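Uncharacterized protein (Thermotoga maritima, PDB 1VMJ) is of uncharacterised function, belongs to the YjbQ (UPF0047) family and is a putative thiamin phosphate synthase that binds a sodium ion. Local coordinates at residues 25-30 and 97-102; 57-62 and 135-140. One frame throughout, in Å; residues are numbered along the deposited sequence. Where two conformers were deposited one is given.

Contact 1: 25-30 and 97-102. With NA (sodium ion), chain B.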
ATOM      1  N   LYS A  25     -24.492  -4.503   6.482  1.00 15.60           N
ATOM      2  CA  LYS A  25     -25.646  -5.381   6.350  1.00 19.18           C
ATOM      3  C   LYS A  25     -25.258  -6.712   5.698  1.00 18.97           C
ATOM      4  O   LYS A  25     -25.806  -7.772   6.035  1.00 19.79           O
ATOM      5  CB  LYS A  25     -26.723  -4.687   5.516  1.00 20.33           C
ATOM      6  CG  LYS A  25     -27.948  -5.554   5.239  1.00 29.12           C
ATOM      7  CD  LYS A  25     -29.065  -4.762   4.571  1.00 38.61           C
ATOM      8  CE  LYS A  25     -30.179  -5.690   4.100  1.00 42.97           C
ATOM      9  NZ  LYS A  25     -31.477  -4.970   3.942  1.00 50.90           N
ATOM     10  N   ARG A  26     -24.316  -6.650   4.765  1.00 18.98           N
ATOM     11  CA  ARG A  26     -23.909  -7.830   4.017  1.00 19.64           C
ATOM     12  C   ARG A  26     -22.427  -8.126   4.219  1.00 17.23           C
ATOM     13  O   ARG A  26     -21.681  -7.356   4.806  1.00 16.51           O
ATOM     14  CB  ARG A  26     -24.199  -7.615   2.537  1.00 20.05           C
ATOM     15  CG  ARG A  26     -25.646  -7.158   2.258  0.65 28.46           C
ATOM     16  CD  ARG A  26     -25.988  -7.097   0.771  0.65 35.08           C
ATOM     17  NE  ARG A  26     -27.424  -6.887   0.537  0.65 44.65           N
ATOM     18  CZ  ARG A  26     -28.054  -5.706   0.546  0.65 48.76           C
ATOM     19  NH1 ARG A  26     -27.393  -4.577   0.788  0.65 53.19           N
ATOM     20  NH2 ARG A  26     -29.363  -5.650   0.316  0.65 49.91           N
ATOM     21  N   ARG A  27     -21.997  -9.254   3.693  1.00 16.48           N
ATOM     22  CA  ARG A  27     -20.620  -9.706   3.850  1.00 14.63           C
ATOM     23  C   ARG A  27     -19.597  -8.724   3.264  1.00 11.40           C
ATOM     24  O   ARG A  27     -18.537  -8.483   3.867  1.00 14.29           O
ATOM     25  CB  ARG A  27     -20.445 -11.073   3.167  1.00 16.19           C
ATOM     26  CG  ARG A  27     -19.108 -11.730   3.405  1.00 17.63           C
ATOM     27  CD  ARG A  27     -19.020 -13.003   2.619  1.00 15.88           C
ATOM     28  NE  ARG A  27     -17.694 -13.607   2.672  1.00 18.58           N
ATOM     29  CZ  ARG A  27     -17.358 -14.597   3.482  1.00 17.59           C
ATOM     30  NH1 ARG A  27     -18.244 -15.108   4.324  1.00 19.54           N
ATOM     31  NH2 ARG A  27     -16.125 -15.098   3.440  1.00 18.64           N
ATOM     32  N   ARG A  28     -19.906  -8.251   2.056  1.00 13.46           N
ATOM     33  CA  ARG A  28     -19.024  -7.336   1.351  1.00 14.12           C
ATOM     34  C   ARG A  28     -19.767  -6.043   1.015  1.00 15.59           C
ATOM     35  O   ARG A  28     -20.936  -6.077   0.612  1.00 20.13           O
ATOM     36  CB  ARG A  28     -18.478  -7.961   0.069  1.00 16.19           C
ATOM     37  CG  ARG A  28     -17.689  -9.247   0.292  1.00 14.77           C
ATOM     38  CD  ARG A  28     -16.785  -9.612  -0.874  1.00 16.89           C
ATOM     39  NE  ARG A  28     -17.539 -10.198  -1.972  1.00 16.94           N
ATOM     40  CZ  ARG A  28     -17.925 -11.476  -2.023  1.00 16.68           C
ATOM     41  NH1 ARG A  28     -17.638 -12.309  -1.041  1.00 16.52           N
ATOM     42  NH2 ARG A  28     -18.621 -11.919  -3.060  1.00 20.33           N
ATOM     43  N   GLU A  29     -19.060  -4.925   1.134  1.00 15.04           N
ATOM     44  CA  GLU A  29     -19.612  -3.597   0.885  1.00 16.22           C
ATOM     45  C   GLU A  29     -18.498  -2.580   0.752  1.00 14.24           C
ATOM     46  O   GLU A  29     -17.492  -2.714   1.421  1.00 16.05           O
ATOM     47  CB  GLU A  29     -20.554  -3.174   2.025  1.00 19.14           C
ATOM     48  CG  GLU A  29     -21.287  -1.863   1.712  1.00 19.07           C
ATOM     49  CD  GLU A  29     -22.314  -1.436   2.757  1.00 19.40           C
ATOM     50  OE1 GLU A  29     -22.573  -2.200   3.713  1.00 26.77           O
ATOM     51  OE2 GLU A  29     -22.869  -0.312   2.584  1.00 24.85           O
ATOM     52  N   PHE A  30     -18.670  -1.592  -0.133  1.00 13.88           N
ATOM     53  CA  PHE A  30     -17.795  -0.427  -0.174  1.00 14.53           C
ATOM     54  C   PHE A  30     -18.563   0.753   0.400  1.00 13.40           C
ATOM     55  O   PHE A  30     -19.713   1.002  -0.001  1.00 15.36           O
ATOM     56  CB  PHE A  30     -17.351  -0.120  -1.597  0.65 14.96           C
ATOM     57  CG  PHE A  30     -16.615  -1.252  -2.255  0.65 14.39           C
ATOM     58  CD1 PHE A  30     -15.363  -1.636  -1.818  0.65 16.89           C
ATOM     59  CD2 PHE A  30     -17.175  -1.933  -3.334  0.65 17.24           C
ATOM     60  CE1 PHE A  30     -14.687  -2.678  -2.434  0.65 18.53           C
ATOM     61  CE2 PHE A  30     -16.501  -2.983  -3.946  0.65 22.25           C
ATOM     62  CZ  PHE A  30     -15.264  -3.349  -3.503  0.65 18.42           C
ATOM     63  N   GLY A  97     -13.543 -24.091  10.687  1.00 30.32           N
ATOM     64  CA  GLY A  97     -14.883 -23.544  10.745  1.00 29.13           C
ATOM     65  C   GLY A  97     -15.044 -22.092  10.349  1.00 27.51           C
ATOM     66  O   GLY A  97     -16.166 -21.649  10.123  1.00 27.29           O
ATOM     67  N   GLU A  98     -13.949 -21.348  10.265  1.00 24.32           N
ATOM     68  CA  GLU A  98     -14.010 -19.994   9.717  1.00 23.29           C
ATOM     69  C   GLU A  98     -14.329 -20.117   8.245  1.00 18.92           C
ATOM     70  O   GLU A  98     -14.119 -21.171   7.670  1.00 19.27           O
ATOM     71  CB  GLU A  98     -12.673 -19.261   9.892  1.00 24.38           C
ATOM     72  CG  GLU A  98     -12.344 -18.992  11.345  1.00 31.75           C
ATOM     73  CD  GLU A  98     -13.336 -18.030  11.969  1.00 43.78           C
ATOM     74  OE1 GLU A  98     -13.381 -16.854  11.529  1.00 49.27           O
ATOM     75  OE2 GLU A  98     -14.068 -18.450  12.895  1.00 54.07           O
ATOM     76  N   ASP A  99     -14.859 -19.047   7.643  1.00 15.30           N
ATOM     77  CA  ASP A  99     -15.107 -19.057   6.210  1.00 16.26           C
ATOM     78  C   ASP A  99     -14.585 -17.810   5.539  1.00 16.56           C
ATOM     79  O   ASP A  99     -14.906 -17.543   4.383  1.00 18.59           O
ATOM     80  CB  ASP A  99     -16.599 -19.269   5.909  1.00 17.27           C
ATOM     81  CG  ASP A  99     -17.475 -18.081   6.285  1.00 19.80           C
ATOM     82  OD1 ASP A  99     -16.985 -16.949   6.435  1.00 21.62           O
ATOM     83  OD2 ASP A  99     -18.714 -18.286   6.377  1.00 23.69           O
ATOM     84  N   ASN A 100     -13.731 -17.070   6.238  1.00 14.60           N
ATOM     85  CA  ASN A 100     -13.310 -15.767   5.735  1.00 15.93           C
ATOM     86  C   ASN A 100     -11.914 -15.703   5.128  1.00 13.22           C
ATOM     87  O   ASN A 100     -11.430 -14.613   4.872  1.00 13.55           O
ATOM     88  CB  ASN A 100     -13.472 -14.702   6.830  1.00 15.91           C
ATOM     89  CG  ASN A 100     -12.492 -14.875   7.991  1.00 20.92           C
ATOM     90  OD1 ASN A 100     -11.594 -15.718   7.964  1.00 21.06           O
ATOM     91  ND2 ASN A 100     -12.631 -14.019   8.996  1.00 24.74           N
ATOM     92  N   ALA A 101     -11.302 -16.840   4.787  1.00 14.36           N
ATOM     93  CA  ALA A 101      -9.972 -16.805   4.165  1.00 13.61           C
ATOM     94  C   ALA A 101      -9.897 -15.836   2.981  1.00 14.02           C
ATOM     95  O   ALA A 101      -8.966 -15.027   2.883  1.00 14.72           O
ATOM     96  CB  ALA A 101      -9.538 -18.204   3.768  1.00 13.01           C
ATOM     97  N   ASP A 102     -10.910 -15.862   2.122  1.00 12.76           N
ATOM     98  CA  ASP A 102     -10.929 -15.010   0.938  1.00 13.88           C
ATOM     99  C   ASP A 102     -10.856 -13.532   1.276  1.00 13.59           C
ATOM    100  O   ASP A 102     -10.296 -12.746   0.507  1.00 14.86           O
ATOM    101  CB  ASP A 102     -12.168 -15.236   0.088  1.00 14.10           C
ATOM    102  CG  ASP A 102     -13.431 -14.631   0.707  1.00 14.10           C
ATOM    103  OD1 ASP A 102     -13.904 -15.114   1.769  1.00 14.84           O
ATOM    104  OD2 ASP A 102     -13.906 -13.611   0.150  1.00 15.78           O
TER
HETATM  105 NA    NA B 140      -9.663 -15.022   9.365  1.00 13.38          NA
HETATM  106  O   HOH W   1     -15.740 -12.069   1.186  1.00 13.92           O
HETATM  107  O   HOH W   2     -10.742 -16.037  10.793  1.00 28.09           O
HETATM  108  O   HOH W   3     -10.500 -13.278  10.395  1.00 37.91           O
HETATM  109  O   HOH W   4      -8.151 -14.518  10.945  1.00 29.78           O
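Arg-27 reaches across from the loop before strand 29-32 and docks its guanidinium against the turn that leads into helix 101-110. Its CB points toward 97-102, CG lies anti to the backbone N (chi1 -173°), and the extended chain brings NE out to the far segment. NE gives its N-H to water 1. This water also accepts from Arg-28 NH1 and donates to Asp-102 OD2 at 2.6 Å, and so bridges both arginines to one carboxylate; OD2 is also salt-bridged to Lys-106 of the same helix. NH1 of Arg-27 forms a salt bridge with Asp-99 OD1, 3.1 Å away, coming from above the carboxylate plane. NH2 makes two bonds: one to the carbonyl O of Asp-99 at 2.9 Å, from above the carbonyl plane, and a salt bridge to Asp-102 OD1 at 2.8 Å. Arg-27 and Asp-102 meet tip to tip, their flat groups only 19° apart, and OD1 offers its syn lone pair. The guanidinium is thus fixed in rotation by bonds near its own plane. Arg-28 turns elsewhere for its main partners, forming salt bridges with Glu-76 and Glu-85.

On the other side of the turn, Asn-100 occupies the N-cap position, but its side chain makes no capping bond; OD1 binds the sodium ion instead, at 2.5 Å. His-93, His-104 and three waters complete the coordination, while ND2 donates to Asp-137 and to water 3. The salt-bridge network therefore joins strand 29-32, outermost of its sheet within the chain, through its preceding loop, to the metal-binding start of helix 101-110, where Ala-101 packs on Asp-74 of a second subunit.

Contact 2: 57-62 and 135-140. With SO4 (sulfate ion), chain C.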
ATOM      1  N   HIS A  57      -8.960  -4.224  11.094  1.00 14.67           N
ATOM      2  CA  HIS A  57      -9.243  -5.655  10.929  1.00 14.92           C
ATOM      3  C   HIS A  57      -8.557  -6.142   9.683  1.00 15.47           C
ATOM      4  O   HIS A  57      -8.360  -5.400   8.724  1.00 16.89           O
ATOM      5  CB  HIS A  57     -10.755  -5.865  10.900  1.00 15.25           C
ATOM      6  CG  HIS A  57     -11.391  -5.528  12.202  1.00 15.68           C
ATOM      7  ND1 HIS A  57     -11.723  -6.470  13.150  1.00 18.20           N
ATOM      8  CD2 HIS A  57     -11.683  -4.324  12.739  1.00 19.23           C
ATOM      9  CE1 HIS A  57     -12.192  -5.845  14.224  1.00 17.83           C
ATOM     10  NE2 HIS A  57     -12.177  -4.546  13.996  1.00 20.92           N
ATOM     11  N   ILE A  58      -8.179  -7.410   9.703  1.00 13.04           N
ATOM     12  CA  ILE A  58      -7.302  -7.980   8.685  1.00 13.83           C
ATOM     13  C   ILE A  58      -8.070  -8.620   7.532  1.00 14.52           C
ATOM     14  O   ILE A  58      -7.475  -9.300   6.681  1.00 14.05           O
ATOM     15  CB  ILE A  58      -6.267  -8.946   9.343  1.00 15.24           C
ATOM     16  CG1 ILE A  58      -6.986 -10.065  10.100  1.00 15.09           C
ATOM     17  CG2 ILE A  58      -5.333  -8.174  10.280  1.00 18.09           C
ATOM     18  CD1 ILE A  58      -6.070 -11.121  10.668  1.00 20.21           C
ATOM     19  N   THR A  59      -9.380  -8.360   7.508  1.00 13.93           N
ATOM     20  CA  THR A  59     -10.300  -8.800   6.477  1.00 13.69           C
ATOM     21  C   THR A  59     -11.048  -7.631   5.834  1.00 13.59           C
ATOM     22  O   THR A  59     -12.120  -7.812   5.241  1.00 14.73           O
ATOM     23  CB  THR A  59     -11.326  -9.760   7.063  1.00 13.36           C
ATOM     24  OG1 THR A  59     -11.919  -9.164   8.214  1.00 15.16           O
ATOM     25  CG2 THR A  59     -10.656 -11.053   7.443  1.00 12.95           C
ATOM     26  N   ALA A  60     -10.468  -6.440   5.941  1.00 13.17           N
ATOM     27  CA  ALA A  60     -11.049  -5.251   5.366  1.00 12.49           C
ATOM     28  C   ALA A  60      -9.961  -4.287   4.939  1.00 13.75           C
ATOM     29  O   ALA A  60      -8.782  -4.434   5.269  1.00 14.67           O
ATOM     30  CB  ALA A  60     -11.976  -4.611   6.355  1.00 13.63           C
ATOM     31  N   SER A  61     -10.364  -3.309   4.135  1.00 13.53           N
ATOM     32  CA  SER A  61      -9.442  -2.366   3.496  1.00 12.91           C
ATOM     33  C   SER A  61      -9.859  -0.939   3.681  1.00 13.01           C
ATOM     34  O   SER A  61     -11.032  -0.656   3.853  1.00 14.42           O
ATOM     35  CB  SER A  61      -9.405  -2.611   1.979  1.00 14.61           C
ATOM     36  OG  SER A  61      -8.840  -3.872   1.691  1.00 16.61           O
ATOM     37  N   VAL A  62      -8.884  -0.039   3.585  1.00 12.45           N
ATOM     38  CA  VAL A  62      -9.136   1.368   3.283  1.00 12.75           C
ATOM     39  C   VAL A  62      -8.340   1.715   2.023  1.00 14.62           C
ATOM     40  O   VAL A  62      -7.166   1.399   1.912  1.00 12.91           O
ATOM     41  CB  VAL A  62      -8.764   2.285   4.422  1.00 14.22           C
ATOM     42  CG1 VAL A  62      -8.917   3.730   4.016  1.00 13.98           C
ATOM     43  CG2 VAL A  62      -9.631   2.002   5.637  1.00 16.50           C
ATOM     44  N   GLU A 135     -15.243  -3.450   3.017  1.00 12.20           N
ATOM     45  CA  GLU A 135     -15.563  -4.551   3.897  1.00 12.80           C
ATOM     46  C   GLU A 135     -15.609  -5.858   3.118  1.00 13.17           C
ATOM     47  O   GLU A 135     -16.354  -5.951   2.156  1.00 13.52           O
ATOM     48  CB  GLU A 135     -16.942  -4.309   4.545  1.00 14.24           C
ATOM     49  CG  GLU A 135     -17.354  -5.396   5.528  1.00 14.62           C
ATOM     50  CD  GLU A 135     -16.362  -5.525   6.649  1.00 17.25           C
ATOM     51  OE1 GLU A 135     -16.473  -4.750   7.637  1.00 14.85           O
ATOM     52  OE2 GLU A 135     -15.468  -6.384   6.526  1.00 15.83           O
ATOM     53  N   PHE A 136     -14.826  -6.860   3.533  1.00 13.42           N
ATOM     54  CA  PHE A 136     -14.861  -8.170   2.895  1.00 13.85           C
ATOM     55  C   PHE A 136     -15.368  -9.298   3.790  1.00 13.90           C
ATOM     56  O   PHE A 136     -15.520 -10.420   3.335  1.00 14.40           O
ATOM     57  CB  PHE A 136     -13.492  -8.486   2.281  1.00 14.64           C
ATOM     58  CG  PHE A 136     -13.052  -7.437   1.304  1.00 14.94           C
ATOM     59  CD1 PHE A 136     -13.811  -7.195   0.182  1.00 16.42           C
ATOM     60  CD2 PHE A 136     -11.938  -6.649   1.526  1.00 15.08           C
ATOM     61  CE1 PHE A 136     -13.456  -6.205  -0.711  1.00 17.77           C
ATOM     62  CE2 PHE A 136     -11.587  -5.668   0.632  1.00 17.05           C
ATOM     63  CZ  PHE A 136     -12.370  -5.455  -0.486  1.00 16.18           C
ATOM     64  N   ASP A 137     -15.590  -8.994   5.071  1.00 14.58           N
ATOM     65  CA  ASP A 137     -16.155  -9.976   6.008  1.00 13.93           C
ATOM     66  C   ASP A 137     -16.944  -9.243   7.098  1.00 14.82           C
ATOM     67  O   ASP A 137     -16.555  -9.195   8.269  1.00 14.95           O
ATOM     68  CB  ASP A 137     -15.049 -10.855   6.611  1.00 16.07           C
ATOM     69  CG  ASP A 137     -15.598 -11.899   7.593  1.00 17.89           C
ATOM     70  OD1 ASP A 137     -16.716 -12.429   7.337  1.00 18.18           O
ATOM     71  OD2 ASP A 137     -14.929 -12.165   8.626  1.00 17.86           O
ATOM     72  N   GLY A 138     -18.057  -8.677   6.663  1.00 12.85           N
ATOM     73  CA  GLY A 138     -18.844  -7.762   7.489  1.00 13.57           C
ATOM     74  C   GLY A 138     -19.924  -8.420   8.324  1.00 13.75           C
ATOM     75  O   GLY A 138     -19.776  -9.548   8.751  1.00 14.76           O
ATOM     76  N   MET A 139     -21.001  -7.676   8.578  1.00 15.45           N
ATOM     77  CA  MET A 139     -22.080  -8.124   9.471  1.00 15.48           C
ATOM     78  C   MET A 139     -21.603  -8.322  10.903  1.00 16.75           C
ATOM     79  O   MET A 139     -22.153  -9.136  11.645  1.00 18.54           O
ATOM     80  CB  MET A 139     -22.767  -9.388   8.942  1.00 15.98           C
ATOM     81  CG  MET A 139     -23.221  -9.213   7.526  1.00 17.85           C
ATOM     82  SD  MET A 139     -24.094 -10.631   6.821  1.00 24.90           S
ATOM     83  CE  MET A 139     -22.901 -11.930   6.962  1.00 26.07           C
ATOM     84  N   ARG A 140     -20.594  -7.549  11.297  1.00 15.30           N
ATOM     85  CA  ARG A 140     -20.104  -7.524  12.669  1.00 16.15           C
ATOM     86  C   ARG A 140     -19.393  -6.192  12.828  1.00 17.42           C
ATOM     87  O   ARG A 140     -18.969  -5.608  11.833  1.00 18.58           O
ATOM     88  CB  ARG A 140     -19.170  -8.691  12.939  1.00 17.64           C
ATOM     89  CG  ARG A 140     -17.963  -8.768  12.032  1.00 18.54           C
ATOM     90  CD  ARG A 140     -17.154 -10.018  12.331  1.00 17.35           C
ATOM     91  NE  ARG A 140     -16.093 -10.288  11.364  1.00 18.78           N
ATOM     92  CZ  ARG A 140     -14.812  -9.985  11.524  1.00 18.49           C
ATOM     93  NH1 ARG A 140     -14.387  -9.381  12.621  1.00 18.78           N
ATOM     94  NH2 ARG A 140     -13.944 -10.275  10.573  1.00 20.53           N
TER
HETATM   95  S   SO4 C 141     -10.472  -9.596  11.877  1.00 17.65           S
HETATM   96  O1  SO4 C 141     -11.479  -9.360  12.893  1.00 23.70           O
HETATM   97  O2  SO4 C 141      -9.938 -10.943  11.949  1.00 22.50           O
HETATM   98  O3  SO4 C 141      -9.329  -8.681  12.072  1.00 15.73           O
HETATM   99  O4  SO4 C 141     -11.098  -9.329  10.614  1.00 21.40           O
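Ala-60 and Glu-135 face each other as an antiparallel non-hydrogen-bonded pair, CA to CA 4.8 Å, and just beyond them Phe-136 N makes a weak bond of 3.3 Å to Thr-59 O. The loop entering strand 60-65 and the loop leaving strand 130-135 both contribute donors to a sulfate, probably from the crystallisation liquor. Arg-140 has its CB toward 57-62, CG between the backbone N and the carbonyl carbon (chi1 58°) and a chain extended to NE; it holds the sulfate end-on, NH1 to O1 and NH2 to O4, both near the guanidinium plane. His-57 ND1 points almost straight at the same O1 (2.9 Å, 178°), with the sulfur in the plane of the ring. Ile-58 N donates to O3, and Thr-59 OG1 makes a hydrogen bond of 2.5 Å to O4; Lys-142 NZ also bonds to OG1. The Thr-59 and Arg-140 side chains cross at about a right angle. Asp-137 OD2 steadies Arg-140 through a salt bridge to NH2 of 2.9 Å, while Asp-137 N donates to Glu-135 OE2. That carboxylate is also bridged to Lys-142, which would help to keep it ionised. Such a cluster of donors is consistent with an anion-binding pocket. Away from the sulfate, Phe-136 presents its ring edge to Ser-61, with CE2 3.4 Å from OG.

The pair lies where strand 60-65, outermost of its sheet within the chain, runs beside strand 130-135. Helix 101-110 packs on it through His-104 against Thr-59 and Ala-103 against Phe-136; strand 142-150 touches His-57, and Pro-127 of a second subunit packs on the same histidine.

Overall arrangement
Both contacts reach the three-stranded sheet, whose strand 130-135 lies between 29-32 and 60-65, and the centres of the two contacts lie about 7 Å apart. They join directly through the backbone, where Arg-27 O meets Gly-138 N and Glu-29 O meets Glu-135 N. Contact 1 lies farther out and is partly buried; it is a water-bridged meeting of charged side chains from a loop and a helix start. Contact 2 is buried nearer the centre of the chain and combines strand pairing with an anion site. Asp-137, bonded to both Asn-100 and Arg-140, is a second-shell residue common to the sodium and sulfate sites.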